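Local coordinates for protein phosphonate monoester hydrolase (Ruegeria pomeroyi, PDB 4UPK) that is a hydrolase of the sulfatase family, within the alkaline phosphatase clan, at residues Asp141-Pro145 with Ala146-Tyr150; Asp442-Leu445 with Trp446-Glu449. All coordinates share one frame; numbering follows the deposited sequence.

Interaction 1: residues Asp141-Pro145 with Ala146-Tyr150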
loop_
_atom_site.group_PDB
_atom_site.type_symbol
_atom_site.label_atom_id
_atom_site.label_comp_id
_atom_site.label_asym_id
_atom_site.label_seq_id
_atom_site.Cartn_x
_atom_site.Cartn_y
_atom_site.Cartn_z
ATOM N N ASP A 141 -10.860 -4.808 -5.677
ATOM C CA ASP A 141 -11.473 -6.123 -5.441
ATOM C C ASP A 141 -11.845 -6.675 -6.833
ATOM O O ASP A 141 -12.238 -5.889 -7.699
ATOM C CB ASP A 141 -12.738 -6.004 -4.553
ATOM C CG ASP A 141 -13.568 -7.278 -4.468
ATOM O OD1 ASP A 141 -13.034 -8.310 -3.997
ATOM O OD2 ASP A 141 -14.743 -7.244 -4.876
ATOM N N ALA A 142 -11.698 -8.009 -7.047
ATOM C CA ALA A 142 -12.007 -8.695 -8.319
ATOM C C ALA A 142 -13.378 -8.335 -8.914
ATOM O O ALA A 142 -13.470 -8.157 -10.130
ATOM C CB ALA A 142 -11.894 -10.206 -8.141
ATOM N N ASN A 143 -14.415 -8.186 -8.045
ATOM C CA ASN A 143 -15.797 -7.849 -8.417
ATOM C C ASN A 143 -16.146 -6.322 -8.458
ATOM O O ASN A 143 -17.306 -5.958 -8.652
ATOM C CB ASN A 143 -16.796 -8.644 -7.546
ATOM C CG ASN A 143 -18.204 -8.690 -8.113
ATOM O OD1 ASN A 143 -18.407 -8.759 -9.337
ATOM N ND2 ASN A 143 -19.210 -8.619 -7.241
ATOM N N ASP A 144 -15.149 -5.447 -8.307
ATOM C CA ASP A 144 -15.341 -3.993 -8.348
ATOM C C ASP A 144 -15.878 -3.488 -9.713
ATOM O O ASP A 144 -15.353 -3.901 -10.757
ATOM C CB ASP A 144 -14.016 -3.277 -8.023
ATOM C CG ASP A 144 -14.199 -1.903 -7.425
ATOM O OD1 ASP A 144 -14.523 -0.965 -8.186
ATOM O OD2 ASP A 144 -14.011 -1.760 -6.189
ATOM N N PRO A 145 -16.876 -2.549 -9.718
ATOM C CA PRO A 145 -17.366 -1.995 -11.000
ATOM C C PRO A 145 -16.259 -1.390 -11.876
ATOM O O PRO A 145 -16.311 -1.536 -13.093
ATOM C CB PRO A 145 -18.373 -0.918 -10.565
ATOM C CG PRO A 145 -18.782 -1.306 -9.179
ATOM C CD PRO A 145 -17.601 -1.963 -8.561
ATOM N N ALA A 146 -15.248 -0.751 -11.251
ATOM C CA ALA A 146 -14.072 -0.121 -11.877
ATOM C C ALA A 146 -13.270 -1.059 -12.786
ATOM O O ALA A 146 -12.555 -0.582 -13.678
ATOM C CB ALA A 146 -13.159 0.453 -10.817
ATOM N N LEU A 147 -13.380 -2.392 -12.549
ATOM C CA LEU A 147 -12.700 -3.420 -13.338
ATOM C C LEU A 147 -13.616 -4.041 -14.418
ATOM O O LEU A 147 -13.236 -5.022 -15.047
ATOM C CB LEU A 147 -12.088 -4.509 -12.409
ATOM C CG LEU A 147 -11.013 -4.072 -11.393
ATOM C CD1 LEU A 147 -10.565 -5.251 -10.577
ATOM C CD2 LEU A 147 -9.798 -3.425 -12.094
ATOM N N LYS A 148 -14.821 -3.488 -14.610
ATOM C CA LYS A 148 -15.786 -4.007 -15.594
ATOM C C LYS A 148 -15.915 -3.128 -16.838
ATOM O O LYS A 148 -16.562 -3.514 -17.806
ATOM C CB LYS A 148 -17.148 -4.282 -14.941
ATOM C CG LYS A 148 -17.131 -5.503 -14.057
ATOM C CD LYS A 148 -18.539 -5.899 -13.631
ATOM C CE LYS A 148 -18.502 -7.023 -12.622
ATOM N NZ LYS A 148 -17.934 -6.585 -11.315
ATOM N N THR A 149 -15.255 -1.968 -16.827
ATOM C CA THR A 149 -15.275 -1.022 -17.943
ATOM C C THR A 149 -13.919 -0.349 -18.166
ATOM O O THR A 149 -13.253 0.005 -17.194
ATOM C CB THR A 149 -16.432 -0.002 -17.775
ATOM O OG1 THR A 149 -16.465 0.852 -18.916
ATOM C CG2 THR A 149 -16.328 0.831 -16.482
ATOM N N TYR A 150 -13.520 -0.170 -19.449
ATOM C CA TYR A 150 -12.285 0.529 -19.770
ATOM C C TYR A 150 -12.522 2.022 -20.050
ATOM O O TYR A 150 -11.641 2.710 -20.566
ATOM C CB TYR A 150 -11.458 -0.181 -20.856
ATOM C CG TYR A 150 -12.100 -0.353 -22.219
ATOM C CD1 TYR A 150 -12.283 0.738 -23.070
ATOM C CD2 TYR A 150 -12.361 -1.622 -22.731
ATOM C CE1 TYR A 150 -12.821 0.582 -24.346
ATOM C CE2 TYR A 150 -12.878 -1.793 -24.018
ATOM C CZ TYR A 150 -13.114 -0.684 -24.819
ATOM O OH TYR A 150 -13.622 -0.830 -26.090
HETATM O O HOH W 1 -14.822 -6.484 -11.566
#

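Interaction 2: residues Asp442-Leu445 with Trp446-Glu449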
loop_
_atom_site.group_PDB
_atom_site.type_symbol
_atom_site.label_atom_id
_atom_site.label_comp_id
_atom_site.label_asym_id
_atom_site.label_seq_id
_atom_site.Cartn_x
_atom_site.Cartn_y
_atom_site.Cartn_z
ATOM N N ASP A 442 -8.849 -12.140 -27.846
ATOM C CA ASP A 442 -9.563 -12.249 -29.112
ATOM C C ASP A 442 -8.651 -11.776 -30.248
ATOM O O ASP A 442 -8.643 -10.583 -30.568
ATOM C CB ASP A 442 -10.885 -11.438 -29.049
ATOM C CG ASP A 442 -11.886 -11.722 -30.156
ATOM O OD1 ASP A 442 -11.686 -12.708 -30.919
ATOM O OD2 ASP A 442 -12.880 -10.977 -30.256
ATOM N N PRO A 443 -7.865 -12.700 -30.859
ATOM C CA PRO A 443 -6.933 -12.299 -31.937
ATOM C C PRO A 443 -7.520 -11.399 -33.032
ATOM O O PRO A 443 -8.591 -11.665 -33.571
ATOM C CB PRO A 443 -6.433 -13.646 -32.474
ATOM C CG PRO A 443 -6.507 -14.558 -31.312
ATOM C CD PRO A 443 -7.761 -14.151 -30.582
ATOM N N THR A 444 -6.809 -10.319 -33.350
ATOM C CA THR A 444 -7.198 -9.306 -34.335
ATOM C C THR A 444 -7.096 -9.870 -35.749
ATOM O O THR A 444 -6.539 -10.953 -35.941
ATOM C CB THR A 444 -6.290 -8.031 -34.201
ATOM O OG1 THR A 444 -4.949 -8.316 -34.603
ATOM C CG2 THR A 444 -6.319 -7.399 -32.818
ATOM N N LEU A 445 -7.581 -9.106 -36.743
ATOM C CA LEU A 445 -7.488 -9.470 -38.157
ATOM C C LEU A 445 -6.029 -9.603 -38.614
ATOM O O LEU A 445 -5.723 -10.499 -39.384
ATOM C CB LEU A 445 -8.309 -8.506 -39.067
ATOM C CG LEU A 445 -9.835 -8.467 -38.830
ATOM C CD1 LEU A 445 -10.463 -7.261 -39.501
ATOM C CD2 LEU A 445 -10.502 -9.696 -39.351
ATOM N N TRP A 446 -5.120 -8.757 -38.083
ATOM C CA TRP A 446 -3.673 -8.802 -38.353
ATOM C C TRP A 446 -3.057 -10.081 -37.789
ATOM O O TRP A 446 -2.215 -10.677 -38.445
ATOM C CB TRP A 446 -2.971 -7.596 -37.719
ATOM C CG TRP A 446 -3.338 -6.282 -38.336
ATOM C CD1 TRP A 446 -2.813 -5.734 -39.468
ATOM C CD2 TRP A 446 -4.263 -5.318 -37.814
ATOM N NE1 TRP A 446 -3.365 -4.496 -39.695
ATOM C CE2 TRP A 446 -4.243 -4.206 -38.684
ATOM C CE3 TRP A 446 -5.126 -5.296 -36.702
ATOM C CZ2 TRP A 446 -5.057 -3.086 -38.483
ATOM C CZ3 TRP A 446 -5.940 -4.191 -36.509
ATOM C CH2 TRP A 446 -5.916 -3.109 -37.405
ATOM N N GLN A 447 -3.478 -10.499 -36.569
ATOM C CA GLN A 447 -2.987 -11.715 -35.904
ATOM C C GLN A 447 -3.421 -12.944 -36.653
ATOM O O GLN A 447 -2.616 -13.870 -36.795
ATOM C CB GLN A 447 -3.490 -11.811 -34.462
ATOM C CG GLN A 447 -2.704 -10.961 -33.501
ATOM C CD GLN A 447 -3.130 -11.211 -32.081
ATOM O OE1 GLN A 447 -4.082 -10.618 -31.582
ATOM N NE2 GLN A 447 -2.403 -12.074 -31.394
ATOM N N GLN A 448 -4.695 -12.952 -37.125
ATOM C CA GLN A 448 -5.298 -14.048 -37.877
ATOM C C GLN A 448 -4.598 -14.238 -39.227
ATOM O O GLN A 448 -4.358 -15.370 -39.626
ATOM C CB GLN A 448 -6.797 -13.775 -38.109
ATOM C CG GLN A 448 -7.670 -13.972 -36.889
ATOM C CD GLN A 448 -9.015 -13.313 -37.048
ATOM O OE1 GLN A 448 -9.803 -13.652 -37.937
ATOM N NE2 GLN A 448 -9.334 -12.377 -36.156
ATOM N N GLU A 449 -4.267 -13.134 -39.922
ATOM C CA GLU A 449 -3.632 -13.169 -41.237
ATOM C C GLU A 449 -2.114 -13.335 -41.160
ATOM O O GLU A 449 -1.533 -13.986 -42.028
ATOM C CB GLU A 449 -4.013 -11.902 -42.044
ATOM C CG GLU A 449 -3.713 -11.993 -43.538
ATOM C CD GLU A 449 -4.364 -10.939 -44.421
ATOM O OE1 GLU A 449 -5.599 -10.757 -44.316
ATOM O OE2 GLU A 449 -3.651 -10.341 -45.261
#

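Interaction 1: residues Asp141-Pro145 with Ala146-Tyr150
Asp141 meets Leu147 where a type I beta turn, Asp141 to Asp144, runs directly into a short 3-10 segment, in the loop between strands 125-127 and 158-162 of the sulfatase-family fold. The carbonyl O of Asp141 accepts from Asp144 N to close the turn and also lies 3.4 Å from Leu147 CD1. Ala142 contributes its carbonyl O to a water that also donates to Asp144 O and accepts from Lys148 NZ, tying the turn to the lysine. At Asn143, OD1 takes a 3.0 Å hydrogen bond from Lys148 NZ, which sits above the amide carbonyl plane; the lysine chain is extended until it bends at its last torsion (chi4 68°), bringing the ammonium back over the turn. ND2 of the same amide bonds to Lys120 O of the second subunit. Asp144 swings its carboxylate anti to its own nitrogen (chi1 -153°), where OD1 receives Ala146 N through its anti lone pair and forms a salt bridge with Arg119 of the second subunit. Asn143 and Asp144 thus set the turn at this subunit interface. Asp144 O accepts from Leu147 N. Pro145 starts the 3-10 segment, and its carbonyl O accepts from Lys148 N at 2.9 Å.

Interaction 2: residues Asp442-Leu445 with Trp446-Glu449
Trp446 lies against Thr444 at the start of helix 445-450: Thr444 CB is in the indole plane, at the ring edge, 3.9 Å from Trp446 CE3. Beyond the two segments, NE1 donates to Phe279 O and the indole stacks on the Phe279 ring. Gln447 comes next and pairs reciprocally with Thr444. Gln447 N donates to Thr444 OG1 over 3.3 Å, and Gln447 OE1 reaches back to accept from Thr444 N, also at 3.3 Å, with the donor above the amide carbonyl plane. The threonine hydroxyl can face the helix because OG1 stands between the backbone N and carbonyl carbon (chi1 68°); it also bonds to Ile437 O, while Gln447 OE1 has a second donor in Glu439 N. Gln448 folds back alongside the chain, NE2 giving Pro443 O a 2.8 Å bond and Thr444 O a weak one. Gln448 N donates to Thr444 O at 3.0 Å, opening the alpha-helical bonding pattern. Glu449 N continues it to Leu445 O, and the glutamate carboxylate forms a salt bridge with Arg285. Thr444 as N-cap and Gln447 as its partner three residues on make a capping box, a characteristic helix N-terminal motif.

Overall arrangement
Interactions 1 and 2 both arise within continuous stretches of chain and are both partly buried, yet they lie in different parts of the fold. Their centres are 26 Å apart and their nearest atoms about 11 Å, so they do not touch. The 141-150 turn lies in a loop between two strands of the large mixed sheet; a lysine and a water join it internally, while Asp144 links it to Arg119 of the second subunit. The 442-449 stretch follows strand 431-436 of the four-stranded antiparallel sheet and is contacted by no other chain of the assembly. Its capping bonds use neutral amides and a hydroxyl, its charge pair with Arg285 stays within the chain, and an indole packs on helix 280-286.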